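Local coordinates for protein peptidase (Yersinia bercovieri, PDB 5NYW) that is of unknown function but, as an ancestral proteasome-like beta-subunit (Anbu) with an Ntn-hydrolase fold, is probably a peptidase that assembles into a multimer, at residues L[164-168]-L[169-173]; L[56-59]-L[60-64]; L[70-74]-L[75-79]. All blocks are in the same frame, centred on the assembly; numbering follows the deposited sequence.

Interaction 1: L[164-168]-L[169-173]; sequences YDTPL and DQAMQ
Gln170 reaches back over Thr166 and Pro167, the residues that lead into helix 168-185. Its CB meets two groups at once, Thr166 CG2 at 3.5 Å and the carbonyl oxygen of Pro167. A chi1 of -68° sets Gln170 CG beside its own backbone N, and the extended chain beyond it runs across the proline ring, with Gln170 CD 3.8 Å from Pro167 CG. At the tip, Gln170 OE1 ends near Pro167 CD and 3.7 Å from Thr166 CG2, so the amide oxygen touches carbon here. Thr166 can offer this methyl because its OG1 is turned the other way, to a hydrogen bond with the N of Ser163.

The helical bonding starts here: Ala171 N donates to Pro167 O at 3.1 Å, and Met172 N to Leu168 O at 2.9 Å. Gln170 also packs on Phe233 of a second subunit. Pro167 occupies the N-cap position, its carbonyl accepting the first of these bonds. The helix that follows packs through Met172 on Val195 of strand 193-199 and through Ala171 on Met6 of strand 2-7, helix against beta-sheet as in the Ntn-hydrolase sandwich.

Interaction 2: L[56-59]-L[60-64]; sequences QSIV and SLLQR
Segments 56-59 and 60-64 are successive turns of one alpha-helix, 52-65, in an outer helical layer of the proteasome-type alpha-beta-beta-alpha sandwich. The backbone evidence is a complete i to i+4 series: Ser60, Leu61, Leu62 and Gln63 donate their N-H groups to the carbonyls of Gln56, Ser57, Ile58 and Val59. At one end of this series Ser60 N lies 2.7 Å from Gln56 O, at the other Gln63 N lies 2.9 Å from Val59 O.

A side-chain bond adds to the first of these. Ser60 OG sits beside its own backbone N (chi1 -77°) and donates weakly to Gln56 O at 3.1 Å, so that one carbonyl oxygen takes two donors from a single residue. The polar ends of Gln56 and Ser57 serve the assembly instead: Gln56 OE1 accepts from Glu138 N of a third subunit, and Ser57 OG bonds to Tyr81 of that subunit as well as to Arg97 of its own chain.

The apolar pair is Ile58 and Leu62, which run alongside each other in the same direction, Ile58 CG2 being 4.0 Å from Leu62 CD1; both touch helix 80-98, and Ile58 also meets strand 112-120. Val59 and Gln63, which touch His34 and Phe36 of strand 33-38, make a van der Waals contact of a polar chain with a methyl: the extended Gln63 side chain crosses the valine and brings its NE2 to 3.3 Å from Val59 CG1.

Interaction 3: L[70-74]-L[75-79]; sequences EQTNL and MNVAS
Asn73 and Asn76 share nearly the same first torsion, chi1 62° and 60°, which tucks each amide between its own backbone N and carbonyl carbon. From there both side chains reach main chain, in opposite directions along the sequence: Asn73 reaches two and, weakly, three residues forward, and Asn76 reaches three and five residues back.

The forward reach is that of Asn73. Its OD1 accepts from Met75 N at 2.7 Å, with the donor in the plane of the side-chain carbonyl, which meets the definition of an Asx turn; Asn76 N adds a weak second bond to the same oxygen. The main chain closes a turn over the same residues, Asn76 N donating to Asn73 O at 3.1 Å. Leu74 and Met75 have the backbone angles of a type I beta turn, and Val77 N donates to Asn73 O as well, though weakly.

Asn76 reaches backward. Its OD1 accepts from Asn73 N at 2.8 Å in a nearly straight N-H bond, while its ND2 donates to Gln71 O at 2.9 Å, the acceptor lying in the amide plane. One amide thus bridges the two backbone groups that flank Thr72. The two asparagine amides are stacked, their planes 18° apart, with the ND2 atoms of Asn73 and Asn76 3.4 Å from each other. That of Asn73 is directed to weak bonds with Arg65 O and Asp68 O.

Farther along, Leu74 and Val77 pack on helix 80-98, and Arg42 bonds to the carbonyl oxygens of both. Side-chain to main-chain bonds thus supplement the turn's own bonds, and since Asn76 meets an N-H with its oxygen and a carbonyl with its nitrogen, the orientation of its amide is determined.

Overall arrangement
Interactions 2 and 3 are neighbours, their centres 14 Å apart, and they touch where Leu62 CD2 packs 3.8 Å from Leu74 CD1. The loop of interaction 3 follows the helix of interaction 2 and leads into helix 80-98, against which both pack. Interaction 1 stands apart, about 31 Å between centres from each of the others, and lies across the chain's centre from interaction 2, on the other helical layer. Both 169-173 and 56-64 meet other subunits, whereas 70-79 meets none. A bound sulfate lies about 5 Å from the side chain of Leu61, and a sulfate lies about 3 Å from that of Gln71; such ions probably come from the crystallisation liquor.

Interaction 1: L[164-168]-L[169-173]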
loop_
_atom_site.group_PDB
_atom_site.type_symbol
_atom_site.label_atom_id
_atom_site.label_comp_id
_atom_site.label_asym_id
_atom_site.label_seq_id
_atom_site.Cartn_x
_atom_site.Cartn_y
_atom_site.Cartn_z
ATOM N N TYR L 164 -39.916 8.128 -30.878
ATOM C CA TYR L 164 -40.357 6.855 -30.287
ATOM C C TYR L 164 -41.547 6.234 -31.029
ATOM O O TYR L 164 -41.715 5.011 -31.050
ATOM C CB TYR L 164 -40.703 7.069 -28.807
ATOM C CG TYR L 164 -41.090 5.830 -28.022
ATOM C CD1 TYR L 164 -40.139 4.869 -27.695
ATOM C CD2 TYR L 164 -42.407 5.631 -27.581
ATOM C CE1 TYR L 164 -40.484 3.738 -26.957
ATOM C CE2 TYR L 164 -42.762 4.496 -26.854
ATOM C CZ TYR L 164 -41.793 3.555 -26.542
ATOM O OH TYR L 164 -42.124 2.429 -25.812
ATOM N N ASP L 165 -42.361 7.080 -31.654
ATOM C CA ASP L 165 -43.593 6.619 -32.297
ATOM C C ASP L 165 -43.467 6.355 -33.796
ATOM O O ASP L 165 -44.445 5.990 -34.433
ATOM C CB ASP L 165 -44.701 7.643 -32.059
ATOM C CG ASP L 165 -45.167 7.668 -30.620
ATOM O OD1 ASP L 165 -45.435 6.584 -30.055
ATOM O OD2 ASP L 165 -45.246 8.775 -30.048
ATOM N N THR L 166 -42.269 6.511 -34.350
ATOM C CA THR L 166 -42.028 6.191 -35.750
ATOM C C THR L 166 -42.304 4.714 -35.968
ATOM O O THR L 166 -41.771 3.873 -35.255
ATOM C CB THR L 166 -40.553 6.500 -36.181
ATOM O OG1 THR L 166 -40.261 7.890 -36.007
ATOM C CG2 THR L 166 -40.297 6.121 -37.640
ATOM N N PRO L 167 -43.133 4.389 -36.958
ATOM C CA PRO L 167 -43.395 2.986 -37.305
ATOM C C PRO L 167 -42.118 2.267 -37.760
ATOM O O PRO L 167 -41.204 2.931 -38.257
ATOM C CB PRO L 167 -44.416 3.084 -38.447
ATOM C CG PRO L 167 -44.406 4.505 -38.883
ATOM C CD PRO L 167 -43.996 5.318 -37.701
ATOM N N LEU L 168 -42.048 0.951 -37.561
ATOM C CA LEU L 168 -40.840 0.181 -37.862
ATOM C C LEU L 168 -40.273 0.350 -39.270
ATOM O O LEU L 168 -39.059 0.480 -39.418
ATOM C CB LEU L 168 -41.062 -1.312 -37.611
ATOM C CG LEU L 168 -40.698 -1.853 -36.228
ATOM C CD1 LEU L 168 -41.068 -0.883 -35.136
ATOM C CD2 LEU L 168 -41.338 -3.211 -35.991
ATOM N N ASP L 169 -41.112 0.331 -40.301
ATOM C CA ASP L 169 -40.573 0.421 -41.661
ATOM C C ASP L 169 -39.883 1.757 -41.897
ATOM O O ASP L 169 -38.847 1.813 -42.562
ATOM C CB ASP L 169 -41.656 0.195 -42.701
ATOM C CG ASP L 169 -42.004 -1.262 -42.850
ATOM O OD1 ASP L 169 -41.468 -2.079 -42.071
ATOM O OD2 ASP L 169 -42.797 -1.592 -43.757
ATOM N N GLN L 170 -40.428 2.819 -41.317
ATOM C CA GLN L 170 -39.813 4.123 -41.451
ATOM C C GLN L 170 -38.517 4.194 -40.645
ATOM O O GLN L 170 -37.587 4.910 -41.024
ATOM C CB GLN L 170 -40.767 5.226 -41.001
ATOM C CG GLN L 170 -41.982 5.427 -41.876
ATOM C CD GLN L 170 -42.721 6.697 -41.499
ATOM O OE1 GLN L 170 -42.436 7.311 -40.470
ATOM N NE2 GLN L 170 -43.659 7.112 -42.342
ATOM N N ALA L 171 -38.462 3.484 -39.520
ATOM C CA ALA L 171 -37.231 3.424 -38.727
ATOM C C ALA L 171 -36.108 2.728 -39.481
ATOM O O ALA L 171 -34.966 3.182 -39.499
ATOM C CB ALA L 171 -37.481 2.727 -37.430
ATOM N N MET L 172 -36.437 1.622 -40.123
ATOM C CA MET L 172 -35.435 0.933 -40.902
ATOM C C MET L 172 -35.007 1.810 -42.079
ATOM O O MET L 172 -33.814 1.897 -42.380
ATOM C CB MET L 172 -35.959 -0.412 -41.400
ATOM C CG MET L 172 -34.936 -1.147 -42.270
ATOM S SD MET L 172 -33.319 -1.353 -41.459
ATOM C CE MET L 172 -33.712 -2.573 -40.217
ATOM N N GLN L 173 -35.965 2.502 -42.698
ATOM C CA GLN L 173 -35.639 3.451 -43.778
ATOM C C GLN L 173 -34.681 4.532 -43.310
ATOM O O GLN L 173 -33.700 4.845 -43.986
ATOM C CB GLN L 173 -36.890 4.134 -44.335
ATOM C CG GLN L 173 -37.699 3.278 -45.274
ATOM C CD GLN L 173 -38.961 3.969 -45.755
ATOM O OE1 GLN L 173 -39.604 4.709 -45.014
ATOM N NE2 GLN L 173 -39.294 3.760 -47.022
#

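Interaction 2: L[56-59]-L[60-64]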
loop_
_atom_site.group_PDB
_atom_site.type_symbol
_atom_site.label_atom_id
_atom_site.label_comp_id
_atom_site.label_asym_id
_atom_site.label_seq_id
_atom_site.Cartn_x
_atom_site.Cartn_y
_atom_site.Cartn_z
ATOM N N GLN L 56 -15.070 -10.067 -30.712
ATOM C CA GLN L 56 -15.214 -11.464 -31.122
ATOM C C GLN L 56 -15.075 -12.403 -29.925
ATOM O O GLN L 56 -15.825 -13.374 -29.827
ATOM C CB GLN L 56 -14.183 -11.877 -32.186
ATOM C CG GLN L 56 -14.588 -11.759 -33.640
ATOM C CD GLN L 56 -13.564 -12.434 -34.552
ATOM O OE1 GLN L 56 -12.473 -12.755 -34.112
ATOM N NE2 GLN L 56 -13.933 -12.693 -35.801
ATOM N N SER L 57 -14.143 -12.115 -29.010
ATOM C CA SER L 57 -13.997 -12.955 -27.819
ATOM C C SER L 57 -15.234 -12.847 -26.961
ATOM O O SER L 57 -15.730 -13.850 -26.460
ATOM C CB SER L 57 -12.756 -12.584 -26.983
ATOM O OG SER L 57 -11.601 -13.321 -27.378
ATOM N N ILE L 58 -15.747 -11.633 -26.818
ATOM C CA ILE L 58 -16.948 -11.404 -26.028
ATOM C C ILE L 58 -18.092 -12.238 -26.591
ATOM O O ILE L 58 -18.693 -13.041 -25.877
ATOM C CB ILE L 58 -17.328 -9.894 -26.017
ATOM C CG1 ILE L 58 -16.275 -9.111 -25.238
ATOM C CG2 ILE L 58 -18.688 -9.669 -25.387
ATOM C CD1 ILE L 58 -16.380 -7.639 -25.400
ATOM N N VAL L 59 -18.343 -12.100 -27.888
ATOM C CA VAL L 59 -19.386 -12.878 -28.536
ATOM C C VAL L 59 -19.101 -14.387 -28.449
ATOM O O VAL L 59 -19.987 -15.169 -28.103
ATOM C CB VAL L 59 -19.549 -12.463 -30.002
ATOM C CG1 VAL L 59 -20.418 -13.463 -30.750
ATOM C CG2 VAL L 59 -20.137 -11.061 -30.092
ATOM N N SER L 60 -17.859 -14.797 -28.692
ATOM C CA SER L 60 -17.539 -16.216 -28.639
ATOM C C SER L 60 -17.761 -16.780 -27.230
ATOM O O SER L 60 -18.325 -17.863 -27.092
ATOM C CB SER L 60 -16.099 -16.462 -29.094
ATOM O OG SER L 60 -15.969 -16.389 -30.503
ATOM N N LEU L 61 -17.349 -16.042 -26.195
ATOM C CA LEU L 61 -17.539 -16.480 -24.813
ATOM C C LEU L 61 -19.026 -16.557 -24.439
ATOM O O LEU L 61 -19.432 -17.456 -23.712
ATOM C CB LEU L 61 -16.791 -15.571 -23.820
ATOM C CG LEU L 61 -15.267 -15.710 -23.645
ATOM C CD1 LEU L 61 -14.745 -14.690 -22.651
ATOM C CD2 LEU L 61 -14.841 -17.117 -23.231
ATOM N N LEU L 62 -19.830 -15.601 -24.903
ATOM C CA LEU L 62 -21.272 -15.614 -24.633
ATOM C C LEU L 62 -21.975 -16.793 -25.296
ATOM O O LEU L 62 -22.873 -17.397 -24.702
ATOM C CB LEU L 62 -21.928 -14.323 -25.108
ATOM C CG LEU L 62 -21.615 -13.071 -24.300
ATOM C CD1 LEU L 62 -22.068 -11.831 -25.040
ATOM C CD2 LEU L 62 -22.314 -13.162 -22.971
ATOM N N GLN L 63 -21.563 -17.094 -26.529
ATOM C CA GLN L 63 -22.119 -18.182 -27.329
ATOM C C GLN L 63 -21.788 -19.535 -26.715
ATOM O O GLN L 63 -22.628 -20.431 -26.661
ATOM C CB GLN L 63 -21.564 -18.128 -28.747
ATOM C CG GLN L 63 -22.101 -16.984 -29.584
ATOM C CD GLN L 63 -21.336 -16.831 -30.878
ATOM O OE1 GLN L 63 -20.183 -17.252 -30.980
ATOM N NE2 GLN L 63 -21.954 -16.189 -31.864
ATOM N N ARG L 64 -20.551 -19.677 -26.257
ATOM C CA ARG L 64 -20.093 -20.924 -25.649
ATOM C C ARG L 64 -20.798 -21.201 -24.319
ATOM O O ARG L 64 -21.197 -22.331 -24.037
ATOM C CB ARG L 64 -18.568 -20.879 -25.439
ATOM C CG ARG L 64 -17.776 -21.978 -26.142
ATOM C CD ARG L 64 -18.061 -23.340 -25.538
ATOM N NE ARG L 64 -18.430 -23.245 -24.123
ATOM C CZ ARG L 64 -18.871 -24.256 -23.376
ATOM N NH1 ARG L 64 -19.191 -24.051 -22.102
ATOM N NH2 ARG L 64 -18.996 -25.465 -23.900
#

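Interaction 3: L[70-74]-L[75-79]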
loop_
_atom_site.group_PDB
_atom_site.type_symbol
_atom_site.label_atom_id
_atom_site.label_comp_id
_atom_site.label_asym_id
_atom_site.label_seq_id
_atom_site.Cartn_x
_atom_site.Cartn_y
_atom_site.Cartn_z
ATOM N N GLU L 70 -25.408 -24.788 -16.364
ATOM C CA GLU L 70 -25.042 -24.747 -14.964
ATOM C C GLU L 70 -24.367 -23.438 -14.651
ATOM O O GLU L 70 -23.871 -23.218 -13.545
ATOM C CB GLU L 70 -24.146 -25.934 -14.612
ATOM C CG GLU L 70 -24.879 -27.260 -14.717
ATOM C CD GLU L 70 -26.178 -27.268 -13.928
ATOM O OE1 GLU L 70 -26.239 -26.632 -12.850
ATOM O OE2 GLU L 70 -27.145 -27.902 -14.397
ATOM N N GLN L 71 -24.343 -22.581 -15.659
ATOM C CA GLN L 71 -23.720 -21.278 -15.570
ATOM C C GLN L 71 -24.707 -20.196 -15.987
ATOM O O GLN L 71 -25.541 -20.415 -16.867
ATOM C CB GLN L 71 -22.504 -21.276 -16.488
ATOM C CG GLN L 71 -21.635 -20.084 -16.422
ATOM C CD GLN L 71 -20.445 -20.256 -17.320
ATOM O OE1 GLN L 71 -20.191 -21.351 -17.821
ATOM N NE2 GLN L 71 -19.690 -19.189 -17.511
ATOM N N THR L 72 -24.601 -19.013 -15.400
ATOM C CA THR L 72 -25.466 -17.930 -15.835
ATOM C C THR L 72 -25.069 -17.512 -17.268
ATOM O O THR L 72 -23.899 -17.239 -17.543
ATOM C CB THR L 72 -25.429 -16.750 -14.837
ATOM O OG1 THR L 72 -26.082 -15.609 -15.414
ATOM C CG2 THR L 72 -23.988 -16.401 -14.448
ATOM N N ASN L 73 -26.042 -17.480 -18.179
ATOM C CA ASN L 73 -25.763 -17.132 -19.571
ATOM C C ASN L 73 -26.936 -16.392 -20.184
ATOM O O ASN L 73 -27.979 -16.252 -19.552
ATOM C CB ASN L 73 -25.436 -18.380 -20.406
ATOM C CG ASN L 73 -26.589 -19.370 -20.476
ATOM O OD1 ASN L 73 -27.718 -19.005 -20.804
ATOM N ND2 ASN L 73 -26.309 -20.629 -20.163
ATOM N N LEU L 74 -26.783 -15.961 -21.433
ATOM C CA LEU L 74 -27.796 -15.127 -22.081
ATOM C C LEU L 74 -29.111 -15.867 -22.327
ATOM O O LEU L 74 -30.115 -15.247 -22.654
ATOM C CB LEU L 74 -27.248 -14.575 -23.404
ATOM C CG LEU L 74 -26.217 -13.444 -23.273
ATOM C CD1 LEU L 74 -25.680 -12.991 -24.621
ATOM C CD2 LEU L 74 -26.859 -12.254 -22.566
ATOM N N MET L 75 -29.118 -17.183 -22.142
ATOM C CA MET L 75 -30.337 -17.958 -22.340
ATOM C C MET L 75 -31.150 -18.132 -21.061
ATOM O O MET L 75 -32.339 -18.460 -21.120
ATOM C CB MET L 75 -29.999 -19.314 -22.945
ATOM C CG MET L 75 -29.342 -19.129 -24.293
ATOM S SD MET L 75 -30.352 -18.188 -25.455
ATOM C CE MET L 75 -31.563 -19.412 -25.922
ATOM N N ASN L 76 -30.500 -17.961 -19.911
ATOM C CA ASN L 76 -31.192 -18.101 -18.631
ATOM C C ASN L 76 -31.268 -16.822 -17.763
ATOM O O ASN L 76 -31.725 -16.891 -16.627
ATOM C CB ASN L 76 -30.568 -19.245 -17.822
ATOM C CG ASN L 76 -29.099 -19.024 -17.510
ATOM O OD1 ASN L 76 -28.654 -17.894 -17.277
ATOM N ND2 ASN L 76 -28.331 -20.118 -17.500
ATOM N N VAL L 77 -30.812 -15.674 -18.267
ATOM C CA VAL L 77 -31.030 -14.421 -17.535
ATOM C C VAL L 77 -32.531 -14.112 -17.621
ATOM O O VAL L 77 -33.173 -14.355 -18.653
ATOM C CB VAL L 77 -30.206 -13.206 -18.078
ATOM C CG1 VAL L 77 -28.719 -13.387 -17.786
ATOM C CG2 VAL L 77 -30.432 -12.989 -19.568
ATOM N N ALA L 78 -33.096 -13.624 -16.523
ATOM C CA ALA L 78 -34.541 -13.403 -16.434
ATOM C C ALA L 78 -35.011 -12.146 -17.177
ATOM O O ALA L 78 -36.140 -12.105 -17.666
ATOM C CB ALA L 78 -34.977 -13.351 -14.976
ATOM N N SER L 79 -34.154 -11.128 -17.248
ATOM C CA SER L 79 -34.495 -9.864 -17.913
ATOM C C SER L 79 -33.344 -9.322 -18.767
ATOM O O SER L 79 -32.202 -9.766 -18.662
ATOM C CB SER L 79 -34.902 -8.808 -16.883
ATOM O OG SER L 79 -33.802 -8.438 -16.070
#